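Local coordinates for type IV pilus assembly protein PilF (Thermus thermophilus HB8, PDB 5OIU) that binds ATP and magnesium and, as a hexameric AAA+ motor of the secretion ATPase family, probably powers assembly of the type IV pilus, at residues C[119-124]-C[133-138]; C[145-150]-C[160-165]. All coordinates share one frame; numbering follows the deposited sequence.

Contact 1. Residues C[119-124]-C[133-138]; sequences PEIEDL and RFKEVI
Ile-121 and Lys-135 mark the closest approach of the two backbones, with their CA atoms 8.5 Å apart. Ile-121 sits in a short 3-10 turn at 121-122, and Lys-135 on the last turns of helix 128-138. Both belong to the P-loop ATPase core of PilF, in the connection that runs from strand 104-111 through this helix into the central sheet. No hydrogen bond crosses the contact, so it rests on apolar packing and is largely buried.

Ile-121 carries most of it. Chi1 of 54° tucks CG1 in between N and C of its own backbone, and an extended chi2 of 159° carries CD1 on to the helix. There CD1 meets CG of Lys-135 at 3.8 Å, the two side chains crossing at about a right angle. The same methyl meets CD1 of Ile-138, one helical turn after Phe-134, 4.1 Å away and tip to tip. The other branch of Ile-121 goes to the ring of Phe-134: CG2 lies at the ring edge, near its plane, 4.3 Å from CE2. The Phe-134 ring also stacks with Phe-126 and touches Phe-145 on strand 143-148.

Lys-135 lies at the border of the contact, and it is CG, near the base of its chain, that touches Ile-121. Its NZ stays 5.9 Å from OE1 of Glu-122, so the opposite charges do not touch. Glu-122 is instead salt-bridged through OE2 to NH2 of Arg-165. Leu-124, whose side chain is about 5 Å from the bound ATP, brings CD1 to 4.3 Å from CE2 of Phe-134.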
ATOM      1  N   PRO C 119     -33.051 -13.397  24.890  1.00 42.75           N
ATOM      2  CA  PRO C 119     -33.630 -12.335  25.712  1.00 41.66           C
ATOM      3  C   PRO C 119     -33.983 -11.095  24.896  1.00 46.88           C
ATOM      4  O   PRO C 119     -33.588 -10.936  23.736  1.00 44.43           O
ATOM      5  CB  PRO C 119     -32.491 -12.017  26.678  1.00 44.08           C
ATOM      6  CG  PRO C 119     -31.247 -12.242  25.838  1.00 43.39           C
ATOM      7  CD  PRO C 119     -31.591 -13.261  24.776  1.00 45.37           C
ATOM      8  N   GLU C 120     -34.737 -10.208  25.537  1.00 48.68           N
ATOM      9  CA  GLU C 120     -34.928  -8.879  24.987  1.00 42.92           C
ATOM     10  C   GLU C 120     -33.612  -8.113  25.051  1.00 41.70           C
ATOM     11  O   GLU C 120     -32.753  -8.386  25.891  1.00 44.40           O
ATOM     12  CB  GLU C 120     -36.024  -8.134  25.751  1.00 43.46           C
ATOM     13  CG  GLU C 120     -37.451  -8.706  25.555  1.00 49.01           C
ATOM     14  CD  GLU C 120     -37.824  -8.941  24.083  1.00 55.15           C
ATOM     15  OE1 GLU C 120     -37.624  -8.033  23.226  1.00 50.04           O
ATOM     16  OE2 GLU C 120     -38.321 -10.051  23.781  1.00 57.59           O
ATOM     17  N   ILE C 121     -33.455  -7.136  24.159  1.00 40.31           N
ATOM     18  CA  ILE C 121     -32.186  -6.430  24.070  1.00 40.89           C
ATOM     19  C   ILE C 121     -31.810  -5.722  25.370  1.00 46.51           C
ATOM     20  O   ILE C 121     -30.650  -5.334  25.547  1.00 46.06           O
ATOM     21  CB  ILE C 121     -32.208  -5.434  22.905  1.00 35.69           C
ATOM     22  CG1 ILE C 121     -33.403  -4.508  23.032  1.00 38.22           C
ATOM     23  CG2 ILE C 121     -32.162  -6.153  21.556  1.00 36.70           C
ATOM     24  CD1 ILE C 121     -33.194  -3.239  22.238  1.00 45.33           C
ATOM     25  N   GLU C 122     -32.761  -5.542  26.287  1.00 47.20           N
ATOM     26  CA  GLU C 122     -32.508  -4.815  27.525  1.00 44.96           C
ATOM     27  C   GLU C 122     -31.813  -5.668  28.578  1.00 44.98           C
ATOM     28  O   GLU C 122     -31.310  -5.115  29.562  1.00 41.24           O
ATOM     29  CB  GLU C 122     -33.820  -4.253  28.086  1.00 37.95           C
ATOM     30  CG  GLU C 122     -34.376  -3.071  27.282  1.00 45.85           C
ATOM     31  CD  GLU C 122     -35.271  -3.498  26.111  1.00 44.39           C
ATOM     32  OE1 GLU C 122     -35.596  -2.622  25.268  1.00 43.57           O
ATOM     33  OE2 GLU C 122     -35.641  -4.700  26.035  1.00 39.70           O
ATOM     34  N   ASP C 123     -31.773  -6.989  28.392  1.00 41.87           N
ATOM     35  CA  ASP C 123     -31.016  -7.891  29.251  1.00 43.34           C
ATOM     36  C   ASP C 123     -29.755  -8.410  28.560  1.00 46.19           C
ATOM     37  O   ASP C 123     -29.294  -9.514  28.856  1.00 48.67           O
ATOM     38  CB  ASP C 123     -31.876  -9.077  29.695  1.00 43.67           C
ATOM     39  CG  ASP C 123     -33.245  -8.657  30.199  1.00 50.84           C
ATOM     40  OD1 ASP C 123     -33.272  -7.826  31.127  1.00 51.22           O
ATOM     41  OD2 ASP C 123     -34.282  -9.157  29.674  1.00 52.74           O
ATOM     42  N   LEU C 124     -29.201  -7.650  27.621  1.00 39.01           N
ATOM     43  CA  LEU C 124     -27.979  -8.073  26.952  1.00 42.11           C
ATOM     44  C   LEU C 124     -26.728  -7.623  27.676  1.00 41.87           C
ATOM     45  O   LEU C 124     -25.632  -7.917  27.197  1.00 43.65           O
ATOM     46  CB  LEU C 124     -27.926  -7.540  25.522  1.00 42.38           C
ATOM     47  CG  LEU C 124     -28.667  -8.352  24.475  1.00 39.15           C
ATOM     48  CD1 LEU C 124     -28.632  -7.594  23.151  1.00 43.44           C
ATOM     49  CD2 LEU C 124     -28.037  -9.700  24.352  1.00 30.32           C
ATOM     50  N   ARG C 133     -27.303   4.388  22.346  1.00 48.97           N
ATOM     51  CA  ARG C 133     -26.785   4.487  20.993  1.00 49.10           C
ATOM     52  C   ARG C 133     -26.962   3.165  20.255  1.00 43.76           C
ATOM     53  O   ARG C 133     -27.142   3.158  19.031  1.00 44.43           O
ATOM     54  CB  ARG C 133     -25.328   4.970  21.038  1.00 50.72           C
ATOM     55  CG  ARG C 133     -25.140   6.179  21.972  1.00 56.98           C
ATOM     56  CD  ARG C 133     -24.095   7.201  21.489  1.00 71.66           C
ATOM     57  NE  ARG C 133     -23.010   6.594  20.713  1.00 85.23           N
ATOM     58  CZ  ARG C 133     -21.747   7.037  20.685  1.00 81.40           C
ATOM     59  NH1 ARG C 133     -21.400   8.108  21.397  1.00 76.77           N
ATOM     60  NH2 ARG C 133     -20.826   6.396  19.954  1.00 66.12           N
ATOM     61  N   PHE C 134     -27.019   2.054  20.991  1.00 44.46           N
ATOM     62  CA  PHE C 134     -27.217   0.738  20.382  1.00 41.49           C
ATOM     63  C   PHE C 134     -28.622   0.594  19.814  1.00 42.43           C
ATOM     64  O   PHE C 134     -28.797   0.146  18.670  1.00 42.88           O
ATOM     65  CB  PHE C 134     -26.940  -0.344  21.423  1.00 40.14           C
ATOM     66  CG  PHE C 134     -27.304  -1.738  20.981  1.00 39.96           C
ATOM     67  CD1 PHE C 134     -26.571  -2.381  19.999  1.00 33.56           C
ATOM     68  CD2 PHE C 134     -28.356  -2.421  21.576  1.00 34.68           C
ATOM     69  CE1 PHE C 134     -26.897  -3.667  19.607  1.00 34.14           C
ATOM     70  CE2 PHE C 134     -28.681  -3.716  21.188  1.00 35.64           C
ATOM     71  CZ  PHE C 134     -27.954  -4.338  20.205  1.00 35.16           C
ATOM     72  N   LYS C 135     -29.638   0.925  20.626  1.00 44.90           N
ATOM     73  CA  LYS C 135     -31.024   0.985  20.160  1.00 45.48           C
ATOM     74  C   LYS C 135     -31.143   1.869  18.926  1.00 44.89           C
ATOM     75  O   LYS C 135     -31.869   1.556  17.974  1.00 44.14           O
ATOM     76  CB  LYS C 135     -31.926   1.545  21.267  1.00 43.46           C
ATOM     77  CG  LYS C 135     -32.604   0.534  22.165  1.00 48.01           C
ATOM     78  CD  LYS C 135     -33.454   1.251  23.232  1.00 54.14           C
ATOM     79  CE  LYS C 135     -34.502   2.175  22.611  1.00 52.67           C
ATOM     80  NZ  LYS C 135     -35.218   2.988  23.636  1.00 53.58           N
ATOM     81  N   GLU C 136     -30.441   2.990  18.939  1.00 44.15           N
ATOM     82  CA  GLU C 136     -30.521   3.912  17.827  1.00 47.99           C
ATOM     83  C   GLU C 136     -29.892   3.323  16.567  1.00 44.82           C
ATOM     84  O   GLU C 136     -30.395   3.553  15.466  1.00 46.86           O
ATOM     85  CB  GLU C 136     -29.878   5.226  18.251  1.00 47.61           C
ATOM     86  CG  GLU C 136     -29.652   6.218  17.158  1.00 54.48           C
ATOM     87  CD  GLU C 136     -29.057   7.488  17.714  1.00 73.16           C
ATOM     88  OE1 GLU C 136     -28.991   7.589  18.970  1.00 67.26           O
ATOM     89  OE2 GLU C 136     -28.676   8.376  16.905  1.00 87.97           O
ATOM     90  N   VAL C 137     -28.828   2.528  16.696  1.00 45.90           N
ATOM     91  CA  VAL C 137     -28.243   1.908  15.505  1.00 44.66           C
ATOM     92  C   VAL C 137     -29.215   0.911  14.882  1.00 41.30           C
ATOM     93  O   VAL C 137     -29.475   0.951  13.672  1.00 34.19           O
ATOM     94  CB  VAL C 137     -26.899   1.242  15.839  1.00 43.00           C
ATOM     95  CG1 VAL C 137     -26.351   0.520  14.608  1.00 43.46           C
ATOM     96  CG2 VAL C 137     -25.916   2.276  16.314  1.00 45.60           C
ATOM     97  N   ILE C 138     -29.774   0.007  15.695  1.00 37.98           N
ATOM     98  CA  ILE C 138     -30.624  -1.047  15.145  1.00 38.06           C
ATOM     99  C   ILE C 138     -31.992  -0.554  14.701  1.00 40.99           C
ATOM    100  O   ILE C 138     -32.717  -1.293  14.019  1.00 36.58           O
ATOM    101  CB  ILE C 138     -30.800  -2.194  16.155  1.00 38.62           C
ATOM    102  CG1 ILE C 138     -31.606  -1.732  17.379  1.00 42.43           C
ATOM    103  CG2 ILE C 138     -29.443  -2.770  16.554  1.00 38.58           C
ATOM    104  CD1 ILE C 138     -31.899  -2.882  18.350  1.00 38.33           C
TER

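Contact 2. Residues C[145-150]-C[160-165]; sequences FLITGP and FSILKR
Strand 143-148 and helix 155-166 lie well apart here, with 10.6 Å between the CA atoms of Ile-147 and Ile-162, the nearest pair. The gap is therefore bridged by side chains alone. No hydrogen bond joins the segments.

Ile-162 is the one helix residue of 160-165 that reaches the strand segment. Its CG1 lies anti to the carbonyl carbon (chi1 -65°), and with chi2 near 180° the chain is extended. This puts CD1 at the strand side of the helix. The methyl touches the ring of Phe-145 at its edge, near the ring plane. CE2 of Phe-145 is 3.6 Å from CD1 of Ile-162, and CD2 of the same ring is 4.0 Å from that methyl. The ring does not offer its face to this methyl. Ile-147 meets the helix through CD1, which lies tip to tip with CD1 of Ile-162 at 4.0 Å.

Strand 143-148 and helix 155-166 flank the Walker A motif (P-loop) in a strand-loop-helix unit. Gly-149 begins the loop, and residues 151-157 line the ATP pocket seen in this structure. The contact lies close to the nucleotide, with the side chain of Ile-147 about 7 Å from the bound ATP. On the strand, Phe-145 and Ile-147 both point toward the helix. Leu-146, between them, packs instead on Ala-241 and Leu-243 of the neighbouring strand 238-243.

All three residues of the contact are buried. Ile-162 also touches Ile-240 of strand 238-243 and Phe-134 of helix 128-138.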
ATOM      1  N   PHE C 145     -25.154  -3.462   9.798  1.00 33.08           N
ATOM      2  CA  PHE C 145     -24.684  -3.391  11.173  1.00 35.53           C
ATOM      3  C   PHE C 145     -23.910  -4.672  11.440  1.00 34.04           C
ATOM      4  O   PHE C 145     -24.445  -5.767  11.250  1.00 32.20           O
ATOM      5  CB  PHE C 145     -25.866  -3.227  12.125  1.00 32.67           C
ATOM      6  CG  PHE C 145     -25.491  -3.227  13.545  1.00 34.48           C
ATOM      7  CD1 PHE C 145     -24.343  -2.591  13.962  1.00 37.05           C
ATOM      8  CD2 PHE C 145     -26.288  -3.869  14.479  1.00 35.23           C
ATOM      9  CE1 PHE C 145     -23.975  -2.599  15.282  1.00 35.88           C
ATOM     10  CE2 PHE C 145     -25.929  -3.877  15.809  1.00 34.39           C
ATOM     11  CZ  PHE C 145     -24.778  -3.236  16.214  1.00 34.94           C
ATOM     12  N   LEU C 146     -22.636  -4.536  11.800  1.00 38.17           N
ATOM     13  CA  LEU C 146     -21.737  -5.682  11.926  1.00 38.49           C
ATOM     14  C   LEU C 146     -21.575  -6.049  13.387  1.00 33.46           C
ATOM     15  O   LEU C 146     -21.271  -5.183  14.214  1.00 36.52           O
ATOM     16  CB  LEU C 146     -20.366  -5.390  11.321  1.00 37.39           C
ATOM     17  CG  LEU C 146     -20.284  -5.198   9.814  1.00 37.65           C
ATOM     18  CD1 LEU C 146     -18.829  -4.970   9.398  1.00 31.93           C
ATOM     19  CD2 LEU C 146     -20.900  -6.399   9.101  1.00 34.28           C
ATOM     20  N   ILE C 147     -21.804  -7.322  13.703  1.00 36.79           N
ATOM     21  CA  ILE C 147     -21.543  -7.869  15.033  1.00 39.75           C
ATOM     22  C   ILE C 147     -20.255  -8.664  14.959  1.00 36.91           C
ATOM     23  O   ILE C 147     -20.118  -9.567  14.126  1.00 37.50           O
ATOM     24  CB  ILE C 147     -22.686  -8.770  15.536  1.00 39.15           C
ATOM     25  CG1 ILE C 147     -24.068  -8.143  15.304  1.00 33.15           C
ATOM     26  CG2 ILE C 147     -22.421  -9.165  16.999  1.00 32.70           C
ATOM     27  CD1 ILE C 147     -24.284  -6.847  15.999  1.00 35.93           C
ATOM     28  N   THR C 148     -19.328  -8.361  15.841  1.00 38.41           N
ATOM     29  CA  THR C 148     -17.981  -8.855  15.652  1.00 42.67           C
ATOM     30  C   THR C 148     -17.392  -9.282  16.990  1.00 43.61           C
ATOM     31  O   THR C 148     -17.749  -8.768  18.060  1.00 38.51           O
ATOM     32  CB  THR C 148     -17.111  -7.784  14.935  1.00 43.97           C
ATOM     33  OG1 THR C 148     -15.913  -8.374  14.409  1.00 49.50           O
ATOM     34  CG2 THR C 148     -16.735  -6.658  15.862  1.00 36.16           C
ATOM     35  N   GLY C 149     -16.503 -10.261  16.910  1.00 41.82           N
ATOM     36  CA  GLY C 149     -15.806 -10.753  18.061  1.00 40.48           C
ATOM     37  C   GLY C 149     -15.064 -12.009  17.680  1.00 46.88           C
ATOM     38  O   GLY C 149     -15.219 -12.538  16.571  1.00 47.24           O
ATOM     39  N   PRO C 150     -14.229 -12.505  18.583  1.00 43.58           N
ATOM     40  CA  PRO C 150     -13.594 -13.798  18.357  1.00 43.70           C
ATOM     41  C   PRO C 150     -14.628 -14.902  18.478  1.00 45.46           C
ATOM     42  O   PRO C 150     -15.790 -14.682  18.837  1.00 44.79           O
ATOM     43  CB  PRO C 150     -12.534 -13.882  19.460  1.00 38.23           C
ATOM     44  CG  PRO C 150     -13.103 -13.070  20.553  1.00 42.32           C
ATOM     45  CD  PRO C 150     -13.854 -11.935  19.888  1.00 45.38           C
ATOM     46  N   PHE C 160     -29.641 -12.445  17.464  1.00 41.99           N
ATOM     47  CA  PHE C 160     -31.033 -12.878  17.489  1.00 40.81           C
ATOM     48  C   PHE C 160     -31.862 -12.066  18.466  1.00 42.01           C
ATOM     49  O   PHE C 160     -33.051 -11.829  18.218  1.00 36.27           O
ATOM     50  CB  PHE C 160     -31.098 -14.357  17.796  1.00 38.04           C
ATOM     51  CG  PHE C 160     -30.904 -15.184  16.593  1.00 44.50           C
ATOM     52  CD1 PHE C 160     -31.960 -15.408  15.720  1.00 46.15           C
ATOM     53  CD2 PHE C 160     -29.650 -15.673  16.274  1.00 44.17           C
ATOM     54  CE1 PHE C 160     -31.775 -16.156  14.566  1.00 46.73           C
ATOM     55  CE2 PHE C 160     -29.457 -16.424  15.124  1.00 48.31           C
ATOM     56  CZ  PHE C 160     -30.521 -16.669  14.269  1.00 47.05           C
ATOM     57  N   SER C 161     -31.246 -11.612  19.559  1.00 40.37           N
ATOM     58  CA  SER C 161     -31.886 -10.618  20.409  1.00 36.43           C
ATOM     59  C   SER C 161     -32.293  -9.384  19.610  1.00 39.23           C
ATOM     60  O   SER C 161     -33.407  -8.874  19.767  1.00 37.85           O
ATOM     61  CB  SER C 161     -30.938 -10.235  21.534  1.00 36.27           C
ATOM     62  OG  SER C 161     -31.606  -9.440  22.480  1.00 41.08           O
ATOM     63  N   ILE C 162     -31.396  -8.888  18.749  1.00 38.35           N
ATOM     64  CA  ILE C 162     -31.724  -7.761  17.877  1.00 36.32           C
ATOM     65  C   ILE C 162     -32.974  -8.073  17.058  1.00 38.98           C
ATOM     66  O   ILE C 162     -33.985  -7.359  17.124  1.00 37.81           O
ATOM     67  CB  ILE C 162     -30.534  -7.429  16.960  1.00 37.57           C
ATOM     68  CG1 ILE C 162     -29.335  -6.937  17.773  1.00 31.98           C
ATOM     69  CG2 ILE C 162     -30.958  -6.435  15.870  1.00 35.06           C
ATOM     70  CD1 ILE C 162     -28.196  -6.446  16.914  1.00 30.04           C
ATOM     71  N   LEU C 163     -32.909  -9.161  16.276  1.00 37.07           N
ATOM     72  CA  LEU C 163     -34.027  -9.588  15.440  1.00 37.20           C
ATOM     73  C   LEU C 163     -35.313  -9.763  16.251  1.00 38.60           C
ATOM     74  O   LEU C 163     -36.407  -9.475  15.755  1.00 34.72           O
ATOM     75  CB  LEU C 163     -33.662 -10.889  14.718  1.00 36.59           C
ATOM     76  CG  LEU C 163     -32.507 -10.852  13.698  1.00 39.55           C
ATOM     77  CD1 LEU C 163     -32.468 -12.135  12.888  1.00 35.06           C
ATOM     78  CD2 LEU C 163     -32.567  -9.631  12.762  1.00 32.01           C
ATOM     79  N   LYS C 164     -35.201 -10.214  17.506  1.00 43.56           N
ATOM     80  CA  LYS C 164     -36.377 -10.289  18.370  1.00 40.15           C
ATOM     81  C   LYS C 164     -37.065  -8.934  18.484  1.00 43.14           C
ATOM     82  O   LYS C 164     -38.297  -8.851  18.467  1.00 47.36           O
ATOM     83  CB  LYS C 164     -35.987 -10.804  19.751  1.00 42.26           C
ATOM     84  CG  LYS C 164     -37.055 -11.645  20.415  1.00 50.02           C
ATOM     85  CD  LYS C 164     -36.511 -12.296  21.689  1.00 54.39           C
ATOM     86  CE  LYS C 164     -37.592 -13.064  22.450  1.00 57.84           C
ATOM     87  NZ  LYS C 164     -37.116 -14.440  22.802  1.00 61.53           N
ATOM     88  N   ARG C 165     -36.289  -7.854  18.570  1.00 41.02           N
ATOM     89  CA  ARG C 165     -36.902  -6.537  18.664  1.00 39.05           C
ATOM     90  C   ARG C 165     -37.426  -6.053  17.313  1.00 37.79           C
ATOM     91  O   ARG C 165     -38.566  -5.604  17.221  1.00 40.12           O
ATOM     92  CB  ARG C 165     -35.912  -5.524  19.234  1.00 37.10           C
ATOM     93  CG  ARG C 165     -36.496  -4.120  19.386  1.00 35.89           C
ATOM     94  CD  ARG C 165     -37.753  -4.079  20.279  1.00 34.47           C
ATOM     95  NE  ARG C 165     -37.605  -4.860  21.507  1.00 39.66           N
ATOM     96  CZ  ARG C 165     -37.056  -4.413  22.634  1.00 38.45           C
ATOM     97  NH1 ARG C 165     -36.605  -3.174  22.705  1.00 35.32           N
ATOM     98  NH2 ARG C 165     -36.951  -5.212  23.690  1.00 39.90           N
TER

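How the contacts relate
From the N terminus, contact 1 comes first: it closes a short loop between 119-124 and the end of helix 128-138. The chain then turns into strand 143-148, where contact 2 opens, and passes through the P-loop to helix 155-166. The two loops follow in series and neither crosses the other. Their centres are 9 Å apart. Arg-165 forms salt bridges to Glu-120 and Glu-122, and OE2 of Glu-122 is 2.7 Å from NH2 of Arg-165. OG of Ser-161 probably hydrogen-bonds to O of Pro-119. Contact 1 joins the loop to helix 128-138, and contact 2 joins strand to helix 155-166. Phe-134 on Phe-145 links helix 128-138 to the strand.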